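Local coordinates for protein diphthine synthase (Aeropyrum pernix, PDB 1WDE) that probably transfers three methyl groups from S-adenosylmethionine to the modified target histidine of translation elongation factor 2, forming diphthine on the way to diphthamide, at residues Gly128-Ser133 and Ser246-Ala251; Leu227-Leu232 and Ala238-Gly243; Leu260-Ala263 and Arg268-Leu271. One frame throughout, in Å; residues are numbered along the deposited sequence.

Contact 1 (Gly128-Ser133 and Ser246-Ala251)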
loop_
_atom_site.group_PDB
_atom_site.type_symbol
_atom_site.label_atom_id
_atom_site.label_comp_id
_atom_site.label_asym_id
_atom_site.label_seq_id
_atom_site.Cartn_x
_atom_site.Cartn_y
_atom_site.Cartn_z
ATOM N N GLY A 128 -2.773 6.194 9.416
ATOM C CA GLY A 128 -3.454 6.698 10.600
ATOM C C GLY A 128 -2.716 6.417 11.900
ATOM O O GLY A 128 -2.664 7.264 12.804
ATOM N N ALA A 129 -2.122 5.232 12.005
ATOM C CA ALA A 129 -1.405 4.887 13.238
ATOM C C ALA A 129 -0.184 5.774 13.520
ATOM O O ALA A 129 0.180 5.945 14.674
ATOM C CB ALA A 129 -0.979 3.404 13.211
ATOM N N THR A 130 0.451 6.316 12.472
ATOM C CA THR A 130 1.634 7.190 12.628
ATOM C C THR A 130 1.254 8.524 13.238
ATOM O O THR A 130 2.095 9.234 13.796
ATOM C CB THR A 130 2.319 7.521 11.266
ATOM O OG1 THR A 130 1.473 8.403 10.522
ATOM C CG2 THR A 130 2.588 6.239 10.420
HETATM N N MSE A 131 -0.020 8.860 13.078
HETATM C CA MSE A 131 -0.630 10.089 13.538
HETATM C C MSE A 131 -0.104 11.351 12.862
HETATM O O MSE A 131 -0.317 12.462 13.348
HETATM C CB MSE A 131 -0.531 10.179 15.053
HETATM C CG MSE A 131 -1.212 9.010 15.713
HETATM SE SE MSE A 131 -1.711 9.367 17.533
HETATM C CE MSE A 131 -0.216 10.439 18.145
ATOM N N LEU A 132 0.567 11.170 11.728
ATOM C CA LEU A 132 1.072 12.303 10.952
ATOM C C LEU A 132 -0.146 12.971 10.302
ATOM O O LEU A 132 -1.221 12.354 10.173
ATOM C CB LEU A 132 2.055 11.830 9.873
ATOM C CG LEU A 132 3.408 11.365 10.457
ATOM C CD1 LEU A 132 4.276 10.821 9.357
ATOM C CD2 LEU A 132 4.116 12.531 11.168
ATOM N N SER A 133 0.013 14.216 9.878
ATOM C CA SER A 133 -1.121 14.930 9.286
ATOM C C SER A 133 -1.637 14.289 8.008
ATOM O O SER A 133 -0.901 14.109 7.034
ATOM C CB SER A 133 -0.743 16.385 9.029
ATOM O OG SER A 133 -1.743 17.047 8.285
ATOM N N SER A 246 4.197 -1.253 5.967
ATOM C CA SER A 246 4.207 -0.212 4.962
ATOM C C SER A 246 5.214 0.733 5.607
ATOM O O SER A 246 5.432 0.693 6.836
ATOM C CB SER A 246 2.820 0.432 4.755
ATOM O OG SER A 246 2.314 0.968 5.960
ATOM N N ILE A 247 5.868 1.550 4.788
ATOM C CA ILE A 247 6.856 2.477 5.298
ATOM C C ILE A 247 6.430 3.916 4.998
ATOM O O ILE A 247 5.920 4.207 3.925
ATOM C CB ILE A 247 8.224 2.182 4.643
ATOM C CG1 ILE A 247 8.746 0.816 5.123
ATOM C CG2 ILE A 247 9.223 3.266 4.993
ATOM C CD1 ILE A 247 9.926 0.321 4.332
ATOM N N VAL A 248 6.557 4.800 5.974
ATOM C CA VAL A 248 6.251 6.184 5.699
ATOM C C VAL A 248 7.586 6.931 5.766
ATOM O O VAL A 248 8.335 6.804 6.748
ATOM C CB VAL A 248 5.227 6.757 6.705
ATOM C CG1 VAL A 248 5.133 8.288 6.550
ATOM C CG2 VAL A 248 3.859 6.126 6.447
ATOM N N ILE A 249 7.909 7.638 4.684
ATOM C CA ILE A 249 9.130 8.468 4.579
ATOM C C ILE A 249 8.566 9.903 4.599
ATOM O O ILE A 249 8.152 10.447 3.577
ATOM C CB ILE A 249 9.884 8.203 3.253
ATOM C CG1 ILE A 249 10.289 6.718 3.176
ATOM C CG2 ILE A 249 11.150 9.103 3.167
ATOM C CD1 ILE A 249 10.712 6.276 1.759
ATOM N N PRO A 250 8.585 10.542 5.768
ATOM C CA PRO A 250 8.037 11.886 5.888
ATOM C C PRO A 250 8.801 13.033 5.267
ATOM O O PRO A 250 10.009 12.928 4.987
ATOM C CB PRO A 250 7.904 12.047 7.393
ATOM C CG PRO A 250 9.153 11.425 7.880
ATOM C CD PRO A 250 9.397 10.215 6.954
ATOM N N ALA A 251 8.054 14.103 4.993
ATOM C CA ALA A 251 8.648 15.332 4.505
ATOM C C ALA A 251 9.005 15.924 5.858
ATOM O O ALA A 251 8.673 15.335 6.900
ATOM C CB ALA A 251 7.609 16.209 3.807
#
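Val-248 has CG1 anti to its backbone N (chi1 169°), and Leu-132 has CG anti to its own carbonyl carbon (chi1 -72°); with these settings the two side chains reach toward each other tip to tip, and Leu-132 CD1 lies 3.9 Å from Val-248 CG1. The other branch of the valine is turned to a different neighbour. Its CG2 faces the methyl of Thr-130, with Thr-130 CG2 and Val-248 CG2 4.2 Å apart, and here the two side chains cross obliquely. Leu-132 CD1 also reaches the proline that follows the strand, 4.3 Å from Pro-250 CB. Thr-130 turns CG2 to the strand, while OG1 is used within its own segment and by Arg-127 O, to which it is hydrogen-bonded. OG1 accepts the backbone N-H of Leu-132 in an ST turn, 3.2 Å from Leu-132 N to Thr-130 OG1 and nearly straight at 168°. Segment 128-133 is the last turn of helix 122-130 and the loop after it; the chain leaves the helix at Met-131 (a selenomethionine) with positive phi. In the two-sheet fold of the tetrapyrrole (corrin/porphyrin) methylases, the contact lies on the mixed sheet. Strand 246-249 is the middle strand of that sheet, held by backbone bonds between Val-248 and Val-214 of one neighbouring strand and between Ile-249 and Thr-169 of the other. The helix end therefore packs on one face of the sheet, while Ile-249 points its side chain away from it. All four touching residues are buried. Leu-132 continues onto His-168 and Leu-261, and Thr-130 onto Val-216. Val-248 lies about 11 Å, side chain to side chain, from Leu-173, a residue inferred by similarity to bind S-adenosylmethionine.

Contact 2 (Leu227-Leu232 and Ala238-Gly243)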
loop_
_atom_site.group_PDB
_atom_site.type_symbol
_atom_site.label_atom_id
_atom_site.label_comp_id
_atom_site.label_asym_id
_atom_site.label_seq_id
_atom_site.Cartn_x
_atom_site.Cartn_y
_atom_site.Cartn_z
ATOM N N LEU A 227 7.052 1.968 14.467
ATOM C CA LEU A 227 8.460 2.028 14.815
ATOM C C LEU A 227 9.202 3.137 14.085
ATOM O O LEU A 227 9.251 3.179 12.854
ATOM C CB LEU A 227 9.132 0.691 14.496
ATOM C CG LEU A 227 8.640 -0.582 15.197
ATOM C CD1 LEU A 227 8.442 -0.290 16.682
ATOM C CD2 LEU A 227 7.346 -1.069 14.573
ATOM N N TYR A 228 9.793 4.029 14.862
ATOM C CA TYR A 228 10.544 5.135 14.299
ATOM C C TYR A 228 11.964 4.689 13.978
ATOM O O TYR A 228 12.634 4.081 14.821
ATOM C CB TYR A 228 10.599 6.292 15.294
ATOM C CG TYR A 228 11.395 7.465 14.785
ATOM C CD1 TYR A 228 10.830 8.373 13.905
ATOM C CD2 TYR A 228 12.716 7.671 15.186
ATOM C CE1 TYR A 228 11.548 9.465 13.434
ATOM C CE2 TYR A 228 13.451 8.766 14.716
ATOM C CZ TYR A 228 12.852 9.661 13.840
ATOM O OH TYR A 228 13.531 10.770 13.384
ATOM N N TRP A 229 12.407 4.970 12.754
ATOM C CA TRP A 229 13.768 4.645 12.333
ATOM C C TRP A 229 14.481 5.954 12.007
ATOM O O TRP A 229 14.105 6.665 11.064
ATOM C CB TRP A 229 13.751 3.699 11.123
ATOM C CG TRP A 229 13.386 2.307 11.531
ATOM C CD1 TRP A 229 12.123 1.808 11.737
ATOM C CD2 TRP A 229 14.294 1.270 11.938
ATOM N NE1 TRP A 229 12.193 0.533 12.254
ATOM C CE2 TRP A 229 13.510 0.176 12.384
ATOM C CE3 TRP A 229 15.692 1.160 11.973
ATOM C CZ2 TRP A 229 14.082 -1.012 12.857
ATOM C CZ3 TRP A 229 16.258 -0.027 12.446
ATOM C CH2 TRP A 229 15.450 -1.094 12.879
ATOM N N SER A 230 15.523 6.262 12.784
ATOM C CA SER A 230 16.267 7.510 12.618
ATOM C C SER A 230 16.786 7.763 11.211
ATOM O O SER A 230 17.006 8.907 10.843
ATOM C CB SER A 230 17.420 7.583 13.651
ATOM O OG SER A 230 18.381 6.563 13.433
ATOM N N SER A 231 16.975 6.709 10.415
ATOM C CA SER A 231 17.450 6.859 9.035
ATOM C C SER A 231 17.070 5.609 8.234
ATOM O O SER A 231 16.980 4.515 8.793
ATOM C CB SER A 231 18.981 7.024 9.001
ATOM O OG SER A 231 19.627 5.792 9.306
ATOM N N LEU A 232 16.863 5.759 6.930
ATOM C CA LEU A 232 16.514 4.614 6.095
ATOM C C LEU A 232 17.766 3.733 5.978
ATOM O O LEU A 232 17.684 2.535 5.727
ATOM C CB LEU A 232 16.054 5.071 4.695
ATOM C CG LEU A 232 14.597 5.548 4.567
ATOM C CD1 LEU A 232 14.329 6.068 3.155
ATOM C CD2 LEU A 232 13.642 4.384 4.902
ATOM N N ALA A 238 18.514 -3.682 8.821
ATOM C CA ALA A 238 17.889 -4.272 9.992
ATOM C C ALA A 238 17.023 -5.485 9.624
ATOM O O ALA A 238 16.274 -5.457 8.647
ATOM C CB ALA A 238 17.051 -3.236 10.691
ATOM N N ASP A 239 17.162 -6.564 10.390
ATOM C CA ASP A 239 16.355 -7.767 10.179
ATOM C C ASP A 239 15.229 -7.638 11.207
ATOM O O ASP A 239 15.290 -8.228 12.276
ATOM C CB ASP A 239 17.212 -9.019 10.435
ATOM C CG ASP A 239 16.381 -10.298 10.533
ATOM O OD1 ASP A 239 15.321 -10.384 9.872
ATOM O OD2 ASP A 239 16.796 -11.223 11.264
ATOM N N VAL A 240 14.200 -6.851 10.893
ATOM C CA VAL A 240 13.115 -6.632 11.854
ATOM C C VAL A 240 12.169 -7.825 11.977
ATOM O O VAL A 240 12.220 -8.743 11.161
ATOM C CB VAL A 240 12.272 -5.378 11.484
ATOM C CG1 VAL A 240 13.187 -4.189 11.234
ATOM C CG2 VAL A 240 11.429 -5.660 10.266
ATOM N N GLU A 241 11.318 -7.810 13.000
ATOM C CA GLU A 241 10.356 -8.889 13.169
ATOM C C GLU A 241 9.523 -9.012 11.906
ATOM O O GLU A 241 9.252 -8.016 11.223
ATOM C CB GLU A 241 9.407 -8.616 14.331
ATOM C CG GLU A 241 9.948 -8.983 15.681
ATOM C CD GLU A 241 10.635 -7.834 16.361
ATOM O OE1 GLU A 241 11.210 -8.060 17.447
ATOM O OE2 GLU A 241 10.592 -6.709 15.818
ATOM N N GLY A 242 9.117 -10.231 11.589
ATOM C CA GLY A 242 8.297 -10.428 10.409
ATOM C C GLY A 242 6.989 -9.682 10.614
ATOM O O GLY A 242 6.553 -9.482 11.748
ATOM N N GLY A 243 6.362 -9.251 9.528
ATOM C CA GLY A 243 5.101 -8.543 9.652
ATOM C C GLY A 243 4.675 -8.019 8.299
ATOM O O GLY A 243 5.434 -8.106 7.341
#
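Trp-229, at the end of edge strand 225-229 in the mixed sheet of the tetrapyrrole methylase fold, meets Ala-238 and Val-240 in the connection that leads from this strand through the short helix 232-236 to strand 246-249. The contact between the two segments is apolar. Trp-229 uses the far end of its six-membered ring, which approaches both partners obliquely. Ala-238 CB lies 3.5 Å from Trp-229 CH2. The same Ala-238 CB is 3.7 Å from Trp-229 CZ3. Val-240 sends one branch to the neighbouring ring carbon, with CG1 3.7 Å from Trp-229 CZ2. The indole and the valine side chain are inclined to one another. The Trp-229 side chain also packs on Ser-213 and Leu-215 of the adjoining strand and on Arg-234 and Leu-235 of the helix. Val-240 rests on Leu-215 and Pro-184, about 8 Å, side chain to side chain, from Leu-173, which places the loop near the probable S-adenosylmethionine site.

Polar bonds shape the connection itself. Ser-231 OG caps Arg-234 N at the start of the helix, Trp-229 pairs through its backbone with Ser-213, and Glu-241 O receives a hydrogen bond from Tyr-245 OH. Within the returning loop, Val-240 N makes a weak backbone bond to Ala-238 O. In Val-240, chi1 of -50° sets CG1 anti to the carbonyl carbon, and this branch also comes within 4.2 Å of Trp-229 CH2.

Contact 3 (Leu260-Ala263 and Arg268-Leu271)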
loop_
_atom_site.group_PDB
_atom_site.type_symbol
_atom_site.label_atom_id
_atom_site.label_comp_id
_atom_site.label_asym_id
_atom_site.label_seq_id
_atom_site.Cartn_x
_atom_site.Cartn_y
_atom_site.Cartn_z
ATOM N N LEU A 260 3.319 14.392 17.773
ATOM C CA LEU A 260 2.365 13.314 17.475
ATOM C C LEU A 260 3.074 12.008 17.135
ATOM O O LEU A 260 2.718 10.960 17.667
ATOM C CB LEU A 260 1.454 13.699 16.296
ATOM C CG LEU A 260 0.523 14.902 16.498
ATOM C CD1 LEU A 260 -0.194 15.258 15.180
ATOM C CD2 LEU A 260 -0.478 14.568 17.591
ATOM N N LEU A 261 4.063 12.071 16.238
ATOM C CA LEU A 261 4.832 10.887 15.821
ATOM C C LEU A 261 5.645 10.286 16.975
ATOM O O LEU A 261 5.782 9.062 17.086
ATOM C CB LEU A 261 5.779 11.227 14.657
ATOM C CG LEU A 261 6.621 10.042 14.162
ATOM C CD1 LEU A 261 5.691 8.965 13.639
ATOM C CD2 LEU A 261 7.590 10.477 13.058
ATOM N N ALA A 262 6.196 11.142 17.829
ATOM C CA ALA A 262 6.964 10.663 18.974
ATOM C C ALA A 262 6.022 9.861 19.885
ATOM O O ALA A 262 6.379 8.801 20.374
ATOM C CB ALA A 262 7.572 11.858 19.753
ATOM N N ALA A 263 4.818 10.367 20.121
ATOM C CA ALA A 263 3.862 9.641 20.967
ATOM C C ALA A 263 3.438 8.306 20.335
ATOM O O ALA A 263 3.365 7.267 21.016
ATOM C CB ALA A 263 2.639 10.507 21.228
ATOM N N ARG A 268 10.835 9.630 22.449
ATOM C CA ARG A 268 10.959 10.898 23.154
ATOM C C ARG A 268 11.487 11.972 22.233
ATOM O O ARG A 268 12.383 11.732 21.424
ATOM C CB ARG A 268 11.919 10.765 24.342
ATOM C CG ARG A 268 11.483 9.772 25.395
ATOM C CD ARG A 268 12.467 9.731 26.556
ATOM N NE ARG A 268 12.036 8.795 27.591
ATOM C CZ ARG A 268 10.868 8.862 28.226
ATOM N NH1 ARG A 268 10.560 7.964 29.153
ATOM N NH2 ARG A 268 10.004 9.827 27.935
ATOM N N ARG A 269 10.913 13.161 22.346
ATOM C CA ARG A 269 11.377 14.276 21.557
ATOM C C ARG A 269 12.618 14.798 22.285
ATOM O O ARG A 269 12.701 14.744 23.509
ATOM C CB ARG A 269 10.293 15.350 21.469
ATOM C CG ARG A 269 9.680 15.454 20.073
ATOM C CD ARG A 269 8.217 15.863 20.096
ATOM N NE ARG A 269 7.951 17.226 20.569
ATOM C CZ ARG A 269 7.502 17.523 21.786
ATOM N NH1 ARG A 269 7.285 16.555 22.664
ATOM N NH2 ARG A 269 7.226 18.780 22.114
ATOM N N PRO A 270 13.610 15.287 21.537
ATOM C CA PRO A 270 13.616 15.368 20.078
ATOM C C PRO A 270 13.783 14.018 19.389
ATOM O O PRO A 270 14.548 13.164 19.850
ATOM C CB PRO A 270 14.810 16.284 19.786
ATOM C CG PRO A 270 14.960 17.095 21.048
ATOM C CD PRO A 270 14.728 16.056 22.108
ATOM N N LEU A 271 13.054 13.818 18.293
ATOM C CA LEU A 271 13.219 12.599 17.533
ATOM C C LEU A 271 14.579 12.866 16.915
ATOM O O LEU A 271 14.884 14.003 16.573
ATOM C CB LEU A 271 12.148 12.476 16.438
ATOM C CG LEU A 271 10.728 12.166 16.915
ATOM C CD1 LEU A 271 9.754 12.088 15.724
ATOM C CD2 LEU A 271 10.757 10.851 17.679
#
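Leu-271 divides its two methyls between neighbouring residues of helix 255-264: CD1 meets Leu-261 and CD2 meets Ala-262. Its CG stands anti to the carbonyl carbon (chi1 -72°) and the chain is extended at chi2, which carries the branched end to the helix. Leu-271 CD1 lies 3.8 Å from Leu-261 CD2 and 4.1 Å from Leu-261 CG, so it touches the helical leucine at its fork. The two leucines cross at about a right angle. Leu-261 itself has CG anti to the backbone N (chi1 180°); its CD2 also meets Tyr-228, and the side chain touches Leu-253. Tyr-228 of strand 225-229 touches Leu-271 as well, tying this corner to the mixed sheet.

The second methyl, Leu-271 CD2, packs 3.9 Å from Ala-262 CB and comes almost as near the backbone, 4.0 Å from Ala-262 CA. Arg-269 meets the same alanine through its aliphatic part, with CD 4.1 Å from Ala-262 CB. Its first torsion is unusual, well away from a staggered position (chi1 -110°), and the second is also displaced; since the residue touches a crystal neighbour, this conformation may owe something to the lattice. The side chain runs on against Glu-258 and Trp-259 of the helix.

The chain turns back after helix 255-264, and segment 268-271, with a cis peptide before Pro-270, packs against the last turns of the helix it has just left. Leu-261, Ala-262 and Leu-271 are buried and Arg-269 is exposed, so the contact grades from a leucine-alanine interior to an arginine at the surface. With only carbon atoms meeting across it, the fit rests on the shape of methyl and methylene groups rather than on directed polar bonds.

In the fold
All three contacts belong to the half of the chain built round the mixed sheet of strands 137-143, 168-173, 246-249, 213-217 and 225-229. Contact 1 uses its middle strand and contact 2 its edge strand 225-229; their centres are about 14 Å apart. Contact 1 sits on one face, while Ile-249 leads to Leu-232 of contact 2 on the other. Residues 227-243 fall within the long span that contact 1 bridges; contact 3 follows both, on helix 255-264 directly after strand 246-249. Its centre is about 13 Å from that of contact 1, which it meets directly, and about 16 Å from that of contact 2. The end of helix 122-130, the sheet and helix 255-264 thus pack as one unit.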